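Local coordinates for protein H127A/Y244A mutant of alginate lyase AlyC3 in complex with dimannuronate (Psychromonas sp., PDB 7C8F) that probably depolymerises the polysaccharide alginate by beta-elimination, as family PL7 lyases do, and is seen here holding a dimannuronate in its binding pocket, at residues F69-H75 with G241-T247; K84-D89 with R232-F238; Y95-V101 with A202-T208; V162-A166 with H226-W231. All blocks are in the same frame, centred on the assembly; numbering follows the deposited sequence.

Contact 1: residues F69-H75 with G241-T247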
# COMPACT_ATOMS: atom_id res chain seq x y z
N PHE B 69 -11.04 10.67 30.74
CA PHE B 69 -11.91 10.41 29.59
C PHE B 69 -13.00 9.44 30.01
O PHE B 69 -12.71 8.38 30.58
CB PHE B 69 -11.14 9.74 28.44
CG PHE B 69 -10.02 10.56 27.87
CD1 PHE B 69 -8.76 10.58 28.47
CD2 PHE B 69 -10.19 11.25 26.68
CE1 PHE B 69 -7.71 11.29 27.92
CE2 PHE B 69 -9.15 11.97 26.12
CZ PHE B 69 -7.91 11.99 26.73
N LYS B 70 -14.25 9.76 29.67
CA LYS B 70 -15.37 8.85 29.87
C LYS B 70 -16.20 8.77 28.60
O LYS B 70 -16.24 9.71 27.80
CB LYS B 70 -16.27 9.34 31.01
CG LYS B 70 -15.53 9.46 32.35
CD LYS B 70 -16.35 10.24 33.39
CE LYS B 70 -17.15 9.31 34.28
NZ LYS B 70 -17.85 10.09 35.34
N MET B 71 -16.88 7.64 28.41
CA MET B 71 -17.88 7.52 27.36
C MET B 71 -18.80 6.34 27.65
O MET B 71 -18.35 5.30 28.15
CB MET B 71 -17.22 7.32 25.98
CG MET B 71 -18.21 7.28 24.80
SD MET B 71 -19.39 8.65 24.78
CE MET B 71 -18.31 10.08 24.89
N LYS B 72 -20.05 6.48 27.29
CA LYS B 72 -21.03 5.41 27.40
C LYS B 72 -21.48 4.92 26.05
O LYS B 72 -21.43 5.62 25.08
CB LYS B 72 -22.23 5.81 28.26
CG LYS B 72 -23.06 6.95 27.75
CD LYS B 72 -24.42 6.97 28.45
CE LYS B 72 -25.22 8.21 28.10
NZ LYS B 72 -26.65 8.17 28.54
N ASN B 73 -21.93 3.68 26.02
CA ASN B 73 -22.48 3.00 24.88
C ASN B 73 -21.48 2.35 23.96
O ASN B 73 -20.41 2.81 23.82
CB ASN B 73 -23.50 3.83 24.09
CG ASN B 73 -24.58 4.42 24.96
OD1 ASN B 73 -25.10 3.79 25.83
ND2 ASN B 73 -24.92 5.63 24.70
N ASP B 74 -21.90 1.27 23.35
CA ASP B 74 -21.08 0.50 22.48
C ASP B 74 -20.69 1.29 21.27
O ASP B 74 -21.49 1.98 20.73
CB ASP B 74 -21.84 -0.77 22.08
CG ASP B 74 -20.95 -1.87 21.57
OD1 ASP B 74 -19.76 -1.83 21.81
OD2 ASP B 74 -21.45 -2.80 20.96
N HIS B 75 -19.42 1.19 20.89
CA HIS B 75 -18.86 1.80 19.69
C HIS B 75 -18.73 3.32 19.75
O HIS B 75 -18.37 3.94 18.75
CB HIS B 75 -19.60 1.38 18.42
CG HIS B 75 -19.79 -0.11 18.31
ND1 HIS B 75 -21.03 -0.70 18.24
CD2 HIS B 75 -18.89 -1.12 18.28
CE1 HIS B 75 -20.89 -2.01 18.17
NE2 HIS B 75 -19.60 -2.29 18.19
N GLY B 241 -7.49 7.83 24.82
CA GLY B 241 -8.71 8.19 25.52
C GLY B 241 -9.48 6.93 25.85
O GLY B 241 -8.89 6.00 26.42
N VAL B 242 -10.76 6.85 25.48
CA VAL B 242 -11.53 5.62 25.60
C VAL B 242 -12.33 5.40 24.33
O VAL B 242 -12.82 6.35 23.71
CB VAL B 242 -12.48 5.60 26.81
CG1 VAL B 242 -11.71 5.60 28.10
CG2 VAL B 242 -13.43 6.79 26.76
N ALA B 243 -12.46 4.13 23.95
CA ALA B 243 -13.35 3.70 22.89
C ALA B 243 -13.97 2.39 23.37
O ALA B 243 -13.25 1.51 23.84
CB ALA B 243 -12.61 3.50 21.56
N ASN B 244 -15.29 2.28 23.28
CA ASN B 244 -16.02 1.20 23.93
C ASN B 244 -16.27 0.05 22.97
O ASN B 244 -16.87 0.25 21.90
CB ASN B 244 -17.37 1.69 24.45
CG ASN B 244 -17.24 2.71 25.54
OD1 ASN B 244 -16.19 2.86 26.15
ND2 ASN B 244 -18.34 3.42 25.81
N GLN B 245 -15.82 -1.14 23.36
CA GLN B 245 -16.24 -2.37 22.71
C GLN B 245 -16.96 -3.24 23.74
O GLN B 245 -16.54 -4.36 24.05
CB GLN B 245 -15.06 -3.08 22.05
CG GLN B 245 -14.46 -2.30 20.85
CD GLN B 245 -13.29 -1.38 21.23
OE1 GLN B 245 -12.57 -1.63 22.20
NE2 GLN B 245 -13.08 -0.32 20.44
N PHE B 246 -18.04 -2.69 24.30
CA PHE B 246 -18.90 -3.37 25.26
C PHE B 246 -20.20 -2.58 25.29
O PHE B 246 -20.24 -1.42 24.86
CB PHE B 246 -18.26 -3.43 26.66
CG PHE B 246 -18.14 -2.09 27.33
CD1 PHE B 246 -17.10 -1.24 27.03
CD2 PHE B 246 -19.09 -1.69 28.27
CE1 PHE B 246 -16.99 -0.02 27.65
CE2 PHE B 246 -18.98 -0.45 28.89
CZ PHE B 246 -17.93 0.39 28.57
N THR B 247 -21.27 -3.21 25.77
CA THR B 247 -22.59 -2.60 25.70
C THR B 247 -23.10 -2.17 27.07
O THR B 247 -22.68 -2.68 28.12
CB THR B 247 -23.63 -3.52 25.03
OG1 THR B 247 -24.09 -4.51 25.97
CG2 THR B 247 -23.06 -4.19 23.79
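Asn244 ND2 spends both of its hydrogens across this contact, donating to Met71 O at 3.0 Å and to Asn73 O at 2.9 Å. Both acceptors lie in the plane of the amide, yet the nitrogen sits well above the plane of each carbonyl, so directionality is good at the donor and poor at the acceptors. With CG anti to its own carbonyl carbon (chi1 -66°), the Asn244 side chain reaches the chain where strand 67-72 gives way to loop. The exchange is returned by His75 N, which binds Asn244 O at 2.9 Å. Ser251 OG bonds both Asn244 OD1 and Met71 O, completing the polar cluster.

Toward the other end the contact is apolar. Val242 CG2 meets Met71 CB at 3.9 Å, and Gly241 CA rests over the centre of one face of the Phe69 ring, 3.6 Å from its centroid. Gly241, with no side chain, lets its CA lie close on the ring, and its backbone angles suit glycine.

Strands 67-72 and 242-245 belong to different sheets; the axes of 69-72 and 242-245 come within 7.0 Å and cross at -28°, as in face-to-face packing of a beta-sandwich. One amide, satisfied at both ends, thus replaces apolar packing where the strand breaks up, next to Gln245, whose side chain is about 4 Å from the bound mannuronate.

Contact 2: residues K84-D89 with R232-F238; sequences KNFRTD and RHLLSYF
Phe86 and Ser236 form a single antiparallel beta bridge, a hydrogen-bonded pair through which the 84-89 loop of this jelly-roll lyase is stitched to strand 235-240. Phe86 N donates to Ser236 O at 2.8 Å, and Ser236 N answers to Phe86 O at 2.9 Å. Beyond this one pair, water takes over the backbone bonding. At one end a water donates to Lys84 O and accepts from Phe238 N. At the other, a second water accepts from Thr88 N at 2.8 Å and has Arg232 O and Leu234 O within donating reach, although it may have more acceptors than protons.

Side-chain polar groups are accounted for as carefully. Ser236 OG donates to Leu234 O, and Trp231 NE1 also bonds this hydroxyl. Asn85 uses OD1 for Arg81 and ND2 for Asn132. Arg87 grips Asp89 side-on, NE to OD1 and NH2 to OD2, each at 2.9 Å, with OD1 offering its syn lone pair. Asp89 OD2 also forms a salt bridge with Arg232 of the second subunit, while Arg87 NH1 pairs with Asp229 of that subunit; the charges of the loop therefore serve the dimer interface as well.

Phe86 CG stands between the backbone N and carbonyl carbon (chi1 44°), which swings the ring back over strand 235-240. Its CE2 touches Phe238 CD2 at 3.7 Å, and Ser236 O, the bridge acceptor, lies 3.3 Å above the centre of the Phe86 ring plane.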
# COMPACT_ATOMS: atom_id res chain seq x y z
N LYS B 84 -0.30 14.67 13.66
CA LYS B 84 0.70 14.23 12.70
C LYS B 84 0.34 12.87 12.10
O LYS B 84 0.16 11.88 12.83
CB LYS B 84 2.06 14.13 13.40
CG LYS B 84 3.19 13.62 12.51
CD LYS B 84 3.58 14.66 11.47
CE LYS B 84 4.67 14.13 10.55
NZ LYS B 84 5.09 15.16 9.53
N ASN B 85 0.28 12.79 10.78
CA ASN B 85 0.18 11.51 10.07
C ASN B 85 1.59 11.15 9.63
O ASN B 85 2.10 11.67 8.64
CB ASN B 85 -0.77 11.59 8.87
CG ASN B 85 -2.18 12.00 9.26
OD1 ASN B 85 -2.76 11.50 10.22
ND2 ASN B 85 -2.73 12.94 8.49
N PHE B 86 2.22 10.27 10.40
CA PHE B 86 3.64 10.03 10.25
C PHE B 86 3.94 8.77 9.46
O PHE B 86 3.15 7.81 9.42
CB PHE B 86 4.37 9.97 11.60
CG PHE B 86 3.65 9.18 12.68
CD1 PHE B 86 3.72 7.79 12.71
CD2 PHE B 86 2.96 9.83 13.69
CE1 PHE B 86 3.08 7.06 13.72
CE2 PHE B 86 2.32 9.12 14.70
CZ PHE B 86 2.38 7.74 14.72
N ARG B 87 5.11 8.77 8.83
CA ARG B 87 5.65 7.54 8.27
C ARG B 87 6.18 6.65 9.38
O ARG B 87 6.73 7.13 10.37
CB ARG B 87 6.78 7.87 7.31
CG ARG B 87 6.25 8.54 6.08
CD ARG B 87 7.23 8.62 4.97
NE ARG B 87 7.79 7.34 4.54
CZ ARG B 87 8.30 7.20 3.33
NH1 ARG B 87 8.27 8.24 2.50
NH2 ARG B 87 8.83 6.06 2.94
N THR B 88 6.02 5.35 9.21
CA THR B 88 6.43 4.39 10.23
C THR B 88 7.69 3.64 9.83
O THR B 88 8.19 2.81 10.62
CB THR B 88 5.31 3.37 10.49
OG1 THR B 88 5.17 2.50 9.34
CG2 THR B 88 3.99 4.07 10.76
N ASP B 89 8.22 3.91 8.63
CA ASP B 89 9.22 3.05 8.01
C ASP B 89 10.60 3.67 7.92
O ASP B 89 11.50 3.05 7.35
CB ASP B 89 8.74 2.62 6.61
CG ASP B 89 8.41 3.80 5.68
OD1 ASP B 89 7.99 4.89 6.15
OD2 ASP B 89 8.57 3.63 4.45
N ARG B 232 4.52 -0.15 5.83
CA ARG B 232 5.35 0.97 5.39
C ARG B 232 4.72 2.08 4.58
O ARG B 232 5.11 3.22 4.73
CB ARG B 232 6.62 0.47 4.71
CG ARG B 232 6.44 -0.28 3.41
CD ARG B 232 7.71 -1.00 2.99
NE ARG B 232 7.60 -1.76 1.75
CZ ARG B 232 7.20 -3.01 1.68
NH1 ARG B 232 6.81 -3.64 2.74
NH2 ARG B 232 7.18 -3.64 0.56
N HIS B 233 3.77 1.70 3.74
CA HIS B 233 3.10 2.68 2.89
C HIS B 233 2.02 3.49 3.59
O HIS B 233 1.51 4.45 3.00
CB HIS B 233 2.45 1.97 1.69
CG HIS B 233 1.53 0.86 2.09
ND1 HIS B 233 1.94 -0.19 2.89
CD2 HIS B 233 0.23 0.63 1.80
CE1 HIS B 233 0.94 -1.03 3.07
NE2 HIS B 233 -0.11 -0.56 2.41
N LEU B 234 1.65 3.14 4.82
CA LEU B 234 0.49 3.74 5.48
C LEU B 234 0.93 4.82 6.46
O LEU B 234 1.59 4.53 7.46
CB LEU B 234 -0.34 2.66 6.17
CG LEU B 234 -0.95 1.65 5.19
CD1 LEU B 234 -1.52 0.47 5.96
CD2 LEU B 234 -2.02 2.33 4.35
N LEU B 235 0.55 6.07 6.19
CA LEU B 235 0.73 7.13 7.17
C LEU B 235 -0.15 6.85 8.37
O LEU B 235 -1.32 6.46 8.23
CB LEU B 235 0.35 8.48 6.56
CG LEU B 235 1.16 8.91 5.33
CD1 LEU B 235 0.73 10.31 4.88
CD2 LEU B 235 2.66 8.88 5.61
N SER B 236 0.40 7.03 9.57
CA SER B 236 -0.22 6.54 10.79
C SER B 236 -0.29 7.66 11.83
O SER B 236 0.37 8.70 11.72
CB SER B 236 0.54 5.32 11.31
OG SER B 236 0.53 4.29 10.31
N TYR B 237 -1.12 7.45 12.86
CA TYR B 237 -1.31 8.49 13.85
C TYR B 237 -1.73 7.89 15.18
O TYR B 237 -2.25 6.76 15.24
CB TYR B 237 -2.32 9.56 13.41
CG TYR B 237 -3.73 9.07 13.11
CD1 TYR B 237 -4.09 8.63 11.84
CD2 TYR B 237 -4.71 9.11 14.10
CE1 TYR B 237 -5.39 8.23 11.57
CE2 TYR B 237 -6.01 8.73 13.83
CZ TYR B 237 -6.35 8.28 12.57
OH TYR B 237 -7.64 7.88 12.28
N PHE B 238 -1.52 8.66 16.24
CA PHE B 238 -1.84 8.24 17.60
C PHE B 238 -3.20 8.76 18.05
O PHE B 238 -3.60 9.88 17.73
CB PHE B 238 -0.83 8.83 18.60
CG PHE B 238 0.54 8.21 18.54
CD1 PHE B 238 0.73 6.84 18.74
CD2 PHE B 238 1.66 9.01 18.36
CE1 PHE B 238 2.00 6.30 18.72
CE2 PHE B 238 2.93 8.47 18.35
CZ PHE B 238 3.11 7.11 18.53
O HOH W 1 -0.35 11.22 15.45
O HOH W 2 4.30 4.17 7.29

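Contact 3: residues Y95-V101 with A202-T208; sequences YTLSAEV and ATAFDIT
Strands 93-103 and 203-210 are antiparallel neighbours in the seven-stranded sheet of the beta-sandwich, and Tyr95-Val101 with Ala202-Thr208 shows how such neighbours divide their work between backbone and faces. Three hydrogen-bonded pairs, Leu97 with Ile207, Ala99 with Phe205 and Val101 with Thr203, supply six N-H...O bonds of 2.8 to 2.9 Å. The alternating non-hydrogen-bonded pairs bring CA hydrogens to carbonyls, as where Thr96 CA lies 3.1 Å from Ile207 O.

One face is polar. Thr96 OG1 and Thr208 OG1 share a hydrogen bond of 3.1 Å, each hydroxyl lying beside its own backbone N. Ser98 OG donates to Asp206 OD1 at 3.0 Å, meeting the carboxylate on its anti side and 22° out of its plane. A water lies within donating reach of both Asp206 OD1 and Ala99 O. Glu100 CG packs on Ala204 CB at 4.0 Å, while its OE1 turns to Asn256.

Leu97, Ala99, Val101, Thr203, Phe205 and Ile207 point to the other face. There Thr203 OG1 donates to a water that donates to Val101 O. Val101 CG2 approaches Phe205 CD1 obliquely at 4.3 Å, and the Phe205 ring makes edge-to-face contacts with Phe122 and Phe158 of the facing sheet. Leu123 and Phe238 cover Leu97 and Ile207 from that same sheet. A hydroxyl- and carboxylate-bearing outside backed by a largely apolar inside is typical of a jelly-roll sandwich sheet.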
# COMPACT_ATOMS: atom_id res chain seq x y z
N TYR B 95 8.37 8.29 16.46
CA TYR B 95 7.23 8.99 17.05
C TYR B 95 6.79 8.24 18.29
O TYR B 95 6.57 7.02 18.23
CB TYR B 95 6.09 9.10 16.04
CG TYR B 95 6.57 9.81 14.80
CD1 TYR B 95 7.14 9.12 13.74
CD2 TYR B 95 6.52 11.20 14.72
CE1 TYR B 95 7.62 9.78 12.63
CE2 TYR B 95 7.00 11.87 13.60
CZ TYR B 95 7.55 11.14 12.56
OH TYR B 95 8.03 11.78 11.43
N THR B 96 6.70 8.94 19.42
CA THR B 96 6.47 8.30 20.71
C THR B 96 5.26 8.88 21.41
O THR B 96 5.12 10.10 21.53
CB THR B 96 7.70 8.39 21.63
OG1 THR B 96 8.81 7.75 20.99
CG2 THR B 96 7.41 7.68 22.95
N LEU B 97 4.38 8.01 21.89
CA LEU B 97 3.26 8.37 22.73
C LEU B 97 3.52 7.73 24.08
O LEU B 97 3.73 6.52 24.17
CB LEU B 97 1.95 7.84 22.14
CG LEU B 97 0.68 8.32 22.83
CD1 LEU B 97 0.44 9.81 22.46
CD2 LEU B 97 -0.51 7.43 22.44
N SER B 98 3.52 8.54 25.11
CA SER B 98 3.77 8.08 26.46
C SER B 98 2.60 8.39 27.35
O SER B 98 2.18 9.50 27.40
CB SER B 98 5.01 8.75 27.04
OG SER B 98 6.12 8.55 26.26
N ALA B 99 2.13 7.39 28.06
CA ALA B 99 1.03 7.55 28.94
C ALA B 99 1.18 6.79 30.25
O ALA B 99 1.90 5.87 30.33
CB ALA B 99 -0.23 7.09 28.24
N GLU B 100 0.45 7.24 31.25
CA GLU B 100 0.30 6.54 32.52
C GLU B 100 -1.20 6.50 32.71
O GLU B 100 -1.81 7.50 32.77
CB GLU B 100 1.02 7.17 33.68
CG GLU B 100 2.50 7.09 33.54
CD GLU B 100 3.26 7.83 34.62
OE1 GLU B 100 2.60 8.46 35.45
OE2 GLU B 100 4.48 7.75 34.59
N VAL B 101 -1.78 5.33 32.75
CA VAL B 101 -3.20 5.14 32.77
C VAL B 101 -3.73 4.17 33.81
O VAL B 101 -3.13 3.20 34.10
CB VAL B 101 -3.61 4.51 31.42
CG1 VAL B 101 -5.11 4.49 31.26
CG2 VAL B 101 -2.97 5.22 30.26
N ALA B 202 -1.83 3.34 38.48
CA ALA B 202 -1.57 3.65 37.08
C ALA B 202 -0.51 2.72 36.52
O ALA B 202 0.36 2.22 37.24
CB ALA B 202 -1.09 5.10 36.94
N THR B 203 -0.59 2.48 35.21
CA THR B 203 0.38 1.69 34.48
C THR B 203 0.95 2.56 33.37
O THR B 203 0.19 3.24 32.67
CB THR B 203 -0.29 0.45 33.89
OG1 THR B 203 -0.80 -0.37 34.96
CG2 THR B 203 0.69 -0.38 33.07
N ALA B 204 2.27 2.53 33.21
CA ALA B 204 2.94 3.33 32.20
C ALA B 204 3.02 2.57 30.88
O ALA B 204 3.42 1.40 30.85
CB ALA B 204 4.35 3.69 32.66
N PHE B 205 2.68 3.25 29.79
CA PHE B 205 2.83 2.70 28.45
C PHE B 205 3.63 3.69 27.60
O PHE B 205 3.30 4.88 27.57
CB PHE B 205 1.46 2.49 27.79
CG PHE B 205 0.58 1.53 28.51
CD1 PHE B 205 -0.25 1.97 29.53
CD2 PHE B 205 0.57 0.17 28.18
CE1 PHE B 205 -1.07 1.11 30.22
CE2 PHE B 205 -0.25 -0.70 28.88
CZ PHE B 205 -1.07 -0.23 29.90
N ASP B 206 4.65 3.19 26.91
CA ASP B 206 5.41 4.00 25.96
C ASP B 206 5.39 3.29 24.62
O ASP B 206 5.86 2.15 24.52
CB ASP B 206 6.84 4.23 26.44
CG ASP B 206 6.91 4.92 27.79
OD1 ASP B 206 6.42 6.06 27.90
OD2 ASP B 206 7.45 4.31 28.74
N ILE B 207 4.83 3.94 23.61
CA ILE B 207 4.67 3.38 22.28
C ILE B 207 5.55 4.17 21.33
O ILE B 207 5.36 5.39 21.18
CB ILE B 207 3.21 3.44 21.81
CG1 ILE B 207 2.28 2.72 22.79
CG2 ILE B 207 3.11 2.88 20.37
CD1 ILE B 207 0.82 2.99 22.54
N THR B 208 6.50 3.50 20.68
CA THR B 208 7.35 4.16 19.69
C THR B 208 7.13 3.51 18.32
O THR B 208 7.26 2.29 18.18
CB THR B 208 8.83 4.08 20.06
OG1 THR B 208 9.01 4.68 21.35
CG2 THR B 208 9.68 4.86 19.03
O HOH W 3 4.78 6.40 30.10
O HOH W 4 -3.31 0.81 35.59

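Contact 4: residues V162-A166 with H226-W231; sequences VKNNA and HDIDYW
Tyr230 OH donates to Lys163 O at 2.6 Å, in the carbonyl plane and on a lone pair. The same hydroxyl accepts from His226 NE2 at 3.1 Å, lying in the plane of the imidazole. That N-H also faces Asn164 OD1 at 2.8 Å, but the angle of 119° makes this second bond weak. The first shell is thus a short chain of hydrogen bonds from imidazole to phenol to backbone carbonyl.

Around it, packing holds the Tyr230 ring on both faces. Asn164 C sits over one face and Ile228 C over the opposite one, while Asn165 CA closes on Tyr230 CD1 at 3.4 Å. A chi1 of 58° folds the phenol in over its own backbone, toward the turn that follows strand 157-163. His226 is met separately by Val162, whose CG1 approaches His226 CD2 obliquely at 3.6 Å. Trp231 lies across Lys163, with CZ3 3.7 Å from Lys163 CG, and its edge confronts Asn165 O in the ring plane.

Farther out, the turn is braced by Lys163 NZ, bound to Asn165 OD1 and Val167 O. On the other segment Asp227 OD1 accepts from Asp229 N in an Asx turn that leads into the 3-10 segment, and Asp229 carries a salt bridge to Lys212 of its own chain. Two neighbouring carbonyls therefore fare differently: the phenol gives Lys163 O a short hydrogen bond, whereas Asn165 O is buried with no hydrogen-bonding partner and faces the carbon edge of the indole.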
# COMPACT_ATOMS: atom_id res chain seq x y z
N VAL B 162 -2.33 -6.21 17.62
CA VAL B 162 -1.51 -5.67 16.54
C VAL B 162 -1.98 -6.27 15.22
O VAL B 162 -1.93 -7.49 15.03
CB VAL B 162 -0.02 -5.94 16.78
CG1 VAL B 162 0.82 -5.40 15.63
CG2 VAL B 162 0.41 -5.30 18.10
N LYS B 163 -2.41 -5.41 14.30
CA LYS B 163 -2.73 -5.85 12.96
C LYS B 163 -1.42 -6.20 12.26
O LYS B 163 -0.49 -5.39 12.24
CB LYS B 163 -3.45 -4.69 12.25
CG LYS B 163 -3.65 -4.81 10.75
CD LYS B 163 -4.61 -5.94 10.34
CE LYS B 163 -5.02 -5.70 8.86
NZ LYS B 163 -5.77 -6.82 8.24
N ASN B 164 -1.33 -7.43 11.73
CA ASN B 164 -0.06 -8.02 11.30
C ASN B 164 0.08 -8.14 9.78
O ASN B 164 0.91 -8.90 9.30
CB ASN B 164 0.12 -9.40 11.95
CG ASN B 164 1.58 -9.78 12.10
OD1 ASN B 164 2.46 -8.93 12.18
ND2 ASN B 164 1.84 -11.08 12.12
N ASN B 165 -0.76 -7.43 9.03
CA ASN B 165 -0.57 -7.24 7.59
C ASN B 165 -1.28 -5.94 7.24
O ASN B 165 -1.83 -5.27 8.11
CB ASN B 165 -1.05 -8.47 6.79
CG ASN B 165 -2.52 -8.79 7.01
OD1 ASN B 165 -3.36 -7.90 7.14
ND2 ASN B 165 -2.85 -10.09 7.05
N ALA B 166 -1.26 -5.57 5.95
CA ALA B 166 -1.90 -4.34 5.51
C ALA B 166 -3.16 -4.61 4.68
O ALA B 166 -3.53 -3.81 3.82
CB ALA B 166 -0.91 -3.44 4.76
N HIS B 226 8.03 -5.21 17.43
CA HIS B 226 7.34 -5.89 16.35
C HIS B 226 7.71 -5.24 15.01
O HIS B 226 7.59 -4.02 14.85
CB HIS B 226 5.83 -5.81 16.58
CG HIS B 226 5.02 -6.51 15.54
ND1 HIS B 226 5.03 -7.89 15.40
CD2 HIS B 226 4.20 -6.04 14.58
CE1 HIS B 226 4.23 -8.23 14.41
NE2 HIS B 226 3.71 -7.13 13.90
N ASP B 227 8.16 -6.06 14.06
CA ASP B 227 8.51 -5.58 12.72
C ASP B 227 7.23 -5.21 11.98
O ASP B 227 6.31 -6.03 11.87
CB ASP B 227 9.27 -6.70 12.00
CG ASP B 227 9.72 -6.35 10.57
OD1 ASP B 227 9.28 -5.33 10.01
OD2 ASP B 227 10.50 -7.13 9.99
N ILE B 228 7.16 -3.96 11.48
CA ILE B 228 5.98 -3.50 10.75
C ILE B 228 6.33 -3.08 9.32
O ILE B 228 5.70 -2.17 8.76
CB ILE B 228 5.26 -2.36 11.51
CG1 ILE B 228 6.22 -1.20 11.82
CG2 ILE B 228 4.65 -2.90 12.79
CD1 ILE B 228 5.52 0.08 12.27
N ASP B 229 7.29 -3.73 8.72
CA ASP B 229 7.67 -3.45 7.33
C ASP B 229 6.42 -3.48 6.42
O ASP B 229 6.29 -2.72 5.53
CB ASP B 229 8.68 -4.53 6.89
CG ASP B 229 9.43 -4.25 5.60
OD1 ASP B 229 9.42 -3.19 5.09
OD2 ASP B 229 10.08 -5.17 5.19
N TYR B 230 5.52 -4.40 6.71
CA TYR B 230 4.30 -4.55 5.94
C TYR B 230 3.37 -3.34 5.88
O TYR B 230 2.56 -3.25 5.03
CB TYR B 230 3.49 -5.77 6.44
CG TYR B 230 3.09 -5.70 7.90
CD1 TYR B 230 1.97 -5.04 8.30
CD2 TYR B 230 3.87 -6.30 8.86
CE1 TYR B 230 1.63 -4.94 9.61
CE2 TYR B 230 3.54 -6.23 10.18
CZ TYR B 230 2.44 -5.55 10.54
OH TYR B 230 2.12 -5.50 11.85
N TRP B 231 3.53 -2.44 6.84
CA TRP B 231 2.73 -1.25 6.99
C TRP B 231 3.37 0.02 6.44
O TRP B 231 2.86 1.06 6.57
CB TRP B 231 2.54 -1.04 8.48
CG TRP B 231 1.37 -0.23 8.98
CD1 TRP B 231 1.40 1.02 9.46
CD2 TRP B 231 0.03 -0.67 9.10
NE1 TRP B 231 0.17 1.41 9.86
CE2 TRP B 231 -0.70 0.38 9.65
CE3 TRP B 231 -0.62 -1.86 8.79
CZ2 TRP B 231 -2.05 0.27 9.91
CZ3 TRP B 231 -1.95 -1.95 9.04
CH2 TRP B 231 -2.64 -0.90 9.60

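From the N terminus, strand 67-72 opens contact 1, whose partner follows more than 160 residues later, so its loop encloses the other three contacts. The 84-89 loop comes next; contact 2 closes on 232-238, just before the second half of contact 1, and contains contacts 3 and 4. These two cross: 95-101, 162-166, 202-208 and 226-231 alternate along the chain. Contact 3 lies within the seven-stranded sheet, contact 1 spans the two sheets, and contact 4 joins the ends of strands 157-163 and 221-227, again one from each sheet. Contact 2 touches both contacts 3 and 4, and shares the second subunit's interface with contact 4.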